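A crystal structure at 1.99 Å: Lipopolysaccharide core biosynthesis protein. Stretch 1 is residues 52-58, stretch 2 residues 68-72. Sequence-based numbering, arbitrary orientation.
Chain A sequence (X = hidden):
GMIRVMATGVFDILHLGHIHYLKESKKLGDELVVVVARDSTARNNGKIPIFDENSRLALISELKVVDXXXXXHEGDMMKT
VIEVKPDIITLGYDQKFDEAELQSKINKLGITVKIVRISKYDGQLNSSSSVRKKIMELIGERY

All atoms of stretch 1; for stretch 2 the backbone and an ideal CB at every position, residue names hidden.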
# COMPACT_ATOMS: atom_id res chain seq x y z
N ASP A 52 -4.61 -5.88 13.39
CA ASP A 52 -3.87 -5.57 14.63
C ASP A 52 -2.75 -4.56 14.33
O ASP A 52 -2.39 -4.34 13.17
CB ASP A 52 -3.22 -6.84 15.17
CG ASP A 52 -2.17 -7.36 14.19
OD1 ASP A 52 -2.52 -8.07 13.20
OD2 ASP A 52 -1.03 -6.92 14.30
N GLU A 53 -2.20 -3.96 15.38
CA GLU A 53 -1.31 -2.81 15.23
C GLU A 53 -0.04 -3.13 14.49
O GLU A 53 0.41 -2.32 13.72
CB GLU A 53 -1.01 -2.12 16.57
CG GLU A 53 -0.14 -2.94 17.51
CD GLU A 53 -0.24 -2.52 18.97
OE1 GLU A 53 -1.15 -1.73 19.35
OE2 GLU A 53 0.64 -2.98 19.73
N ASN A 54 0.54 -4.31 14.68
CA ASN A 54 1.75 -4.67 13.98
C ASN A 54 1.49 -4.86 12.50
O ASN A 54 2.30 -4.44 11.65
CB ASN A 54 2.39 -5.93 14.57
CG ASN A 54 2.77 -5.73 16.02
OD1 ASN A 54 3.09 -4.61 16.44
ND2 ASN A 54 2.69 -6.77 16.80
N SER A 55 0.35 -5.46 12.17
CA SER A 55 -0.04 -5.60 10.77
C SER A 55 -0.23 -4.23 10.13
O SER A 55 0.30 -3.99 9.02
CB SER A 55 -1.28 -6.45 10.61
OG SER A 55 -1.02 -7.78 11.01
N ARG A 56 -0.93 -3.33 10.82
CA ARG A 56 -1.21 -2.04 10.19
C ARG A 56 0.10 -1.29 9.93
O ARG A 56 0.25 -0.64 8.89
CB ARG A 56 -2.18 -1.19 11.02
CG ARG A 56 -3.59 -1.77 11.06
CD ARG A 56 -4.66 -0.93 11.85
NE ARG A 56 -4.56 -1.05 13.30
CZ ARG A 56 -3.93 -0.20 14.10
NH1 ARG A 56 -3.35 0.89 13.61
NH2 ARG A 56 -3.91 -0.41 15.42
N LEU A 57 1.00 -1.32 10.91
CA LEU A 57 2.30 -0.65 10.81
C LEU A 57 3.11 -1.21 9.64
O LEU A 57 3.64 -0.46 8.86
CB LEU A 57 3.11 -0.81 12.12
CG LEU A 57 4.63 -0.39 12.16
CD1 LEU A 57 4.79 1.05 11.95
CD2 LEU A 57 5.25 -0.70 13.52
N ALA A 58 3.22 -2.55 9.57
CA ALA A 58 3.97 -3.24 8.50
C ALA A 58 3.44 -2.90 7.10
O ALA A 58 4.23 -2.68 6.17
CB ALA A 58 3.94 -4.75 8.73
N UNK A 68 9.66 6.05 7.10
CA UNK A 68 9.69 5.34 8.39
C UNK A 68 8.32 5.31 9.02
O UNK A 68 7.57 6.30 8.94
CB UNK A 68 10.69 5.99 9.35
N UNK A 69 8.02 4.20 9.68
CA UNK A 69 6.77 4.06 10.39
C UNK A 69 6.99 3.52 11.76
O UNK A 69 7.77 2.57 11.95
CB UNK A 69 5.80 3.16 9.62
N UNK A 70 6.30 4.13 12.72
CA UNK A 70 6.37 3.73 14.10
C UNK A 70 5.02 3.68 14.79
O UNK A 70 4.04 4.37 14.41
CB UNK A 70 7.30 4.68 14.86
N UNK A 71 4.96 2.89 15.84
CA UNK A 71 3.77 2.88 16.69
C UNK A 71 3.74 4.14 17.57
O UNK A 71 4.75 4.59 18.10
CB UNK A 71 3.74 1.62 17.56
N UNK A 72 2.57 4.70 17.76
CA UNK A 72 2.42 5.84 18.62
C UNK A 72 2.40 5.49 20.11
O UNK A 72 2.59 4.37 20.50
CB UNK A 72 1.14 6.58 18.25

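Stretch 1 opens with Asp52 as the N-cap of a helix, its OD2 accepting from Ser55 N at 2.9 Å, and the helix then runs nearly antiparallel to the strand of stretch 2, at an angle of 165° between their directions. Leu57 is the main apolar group it offers to the strand.

Position 68 has extended backbone angles, and its CA-to-CB bond points away from the helix, with nothing of stretch 1 within 5.5 Å of the ideal CB. The helix therefore places no demand on this side chain, and polar, charged or apolar residues would all be compatible with it. The deposited residue is Arg68, whose long side chain makes no contact with stretch 1.

At position 69 the direction reverses, and CB points toward the helix. This is also where the backbones pair most closely in register, 6.5 Å from the CA of Leu57 to the CA of position 69. The ideal CB lies only 3.3 Å from Leu57 CD1, a tight approach that leaves little room in that direction. A small residue such as alanine, glycine or serine fits best, and the methyl group opposite favours an apolar one. The residue is Ala69: its CB packs 3.3 Å from Leu57 CD1, and Leu57 CD1 also lies 3.3 Å from Ala69 C, so Leu57 meets main chain as well as side chain here.

Position 70 turns away again. Its ideal CB is 5.3 Å from Leu57 CD1, and stretch 1 hardly restricts what extends beyond it; the extended backbone, at -137/156, suits beta-branched residues well. Ile70 occupies it, and its closest contact with the helix is through the backbone, N to Leu57 CD1 at 3.5 Å.

Position 71 faces the helix once more, but with more space: the ideal CB stands 4.9 Å from Leu57 CD2. Beside Leu57, toward Glu53 and Asn54, there is room for a medium to large apolar side chain, leucine, methionine or isoleucine among them, able to reach both Leu57 and the first turn of the helix. Leu71 takes this role. Its CD1 lies 4.0 Å from Leu57 CD2 and 3.9 Å from Glu53 O, while CD2 approaches Glu53 CG at 4.1 Å and Asn54 OD1 at 3.8 Å. No hydrogen bond joins the two stretches.

Position 72 follows the strand, beyond reach of stretch 1, with phi/psi of -78/-176 that do not require glycine. Many residues would do; the deposited one is Gly72.

Stretch 2, residues 68-72: RAILG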
# COMPACT_ATOMS: atom_id res chain seq x y z
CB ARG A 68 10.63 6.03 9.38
CG ARG A 68 12.05 5.56 9.24
CD ARG A 68 12.99 6.33 10.18
NE ARG A 68 12.53 6.21 11.56
CZ ARG A 68 12.30 7.23 12.39
NH1 ARG A 68 12.48 8.50 12.02
NH2 ARG A 68 11.88 6.95 13.63
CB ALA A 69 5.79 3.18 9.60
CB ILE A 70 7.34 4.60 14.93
CG1 ILE A 70 6.88 6.04 14.97
CG2 ILE A 70 8.81 4.52 14.38
CD1 ILE A 70 7.65 6.78 16.02
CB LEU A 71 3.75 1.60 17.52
CG LEU A 71 2.81 0.43 17.13
CD1 LEU A 71 2.20 0.47 15.78
CD2 LEU A 71 3.46 -0.97 17.42
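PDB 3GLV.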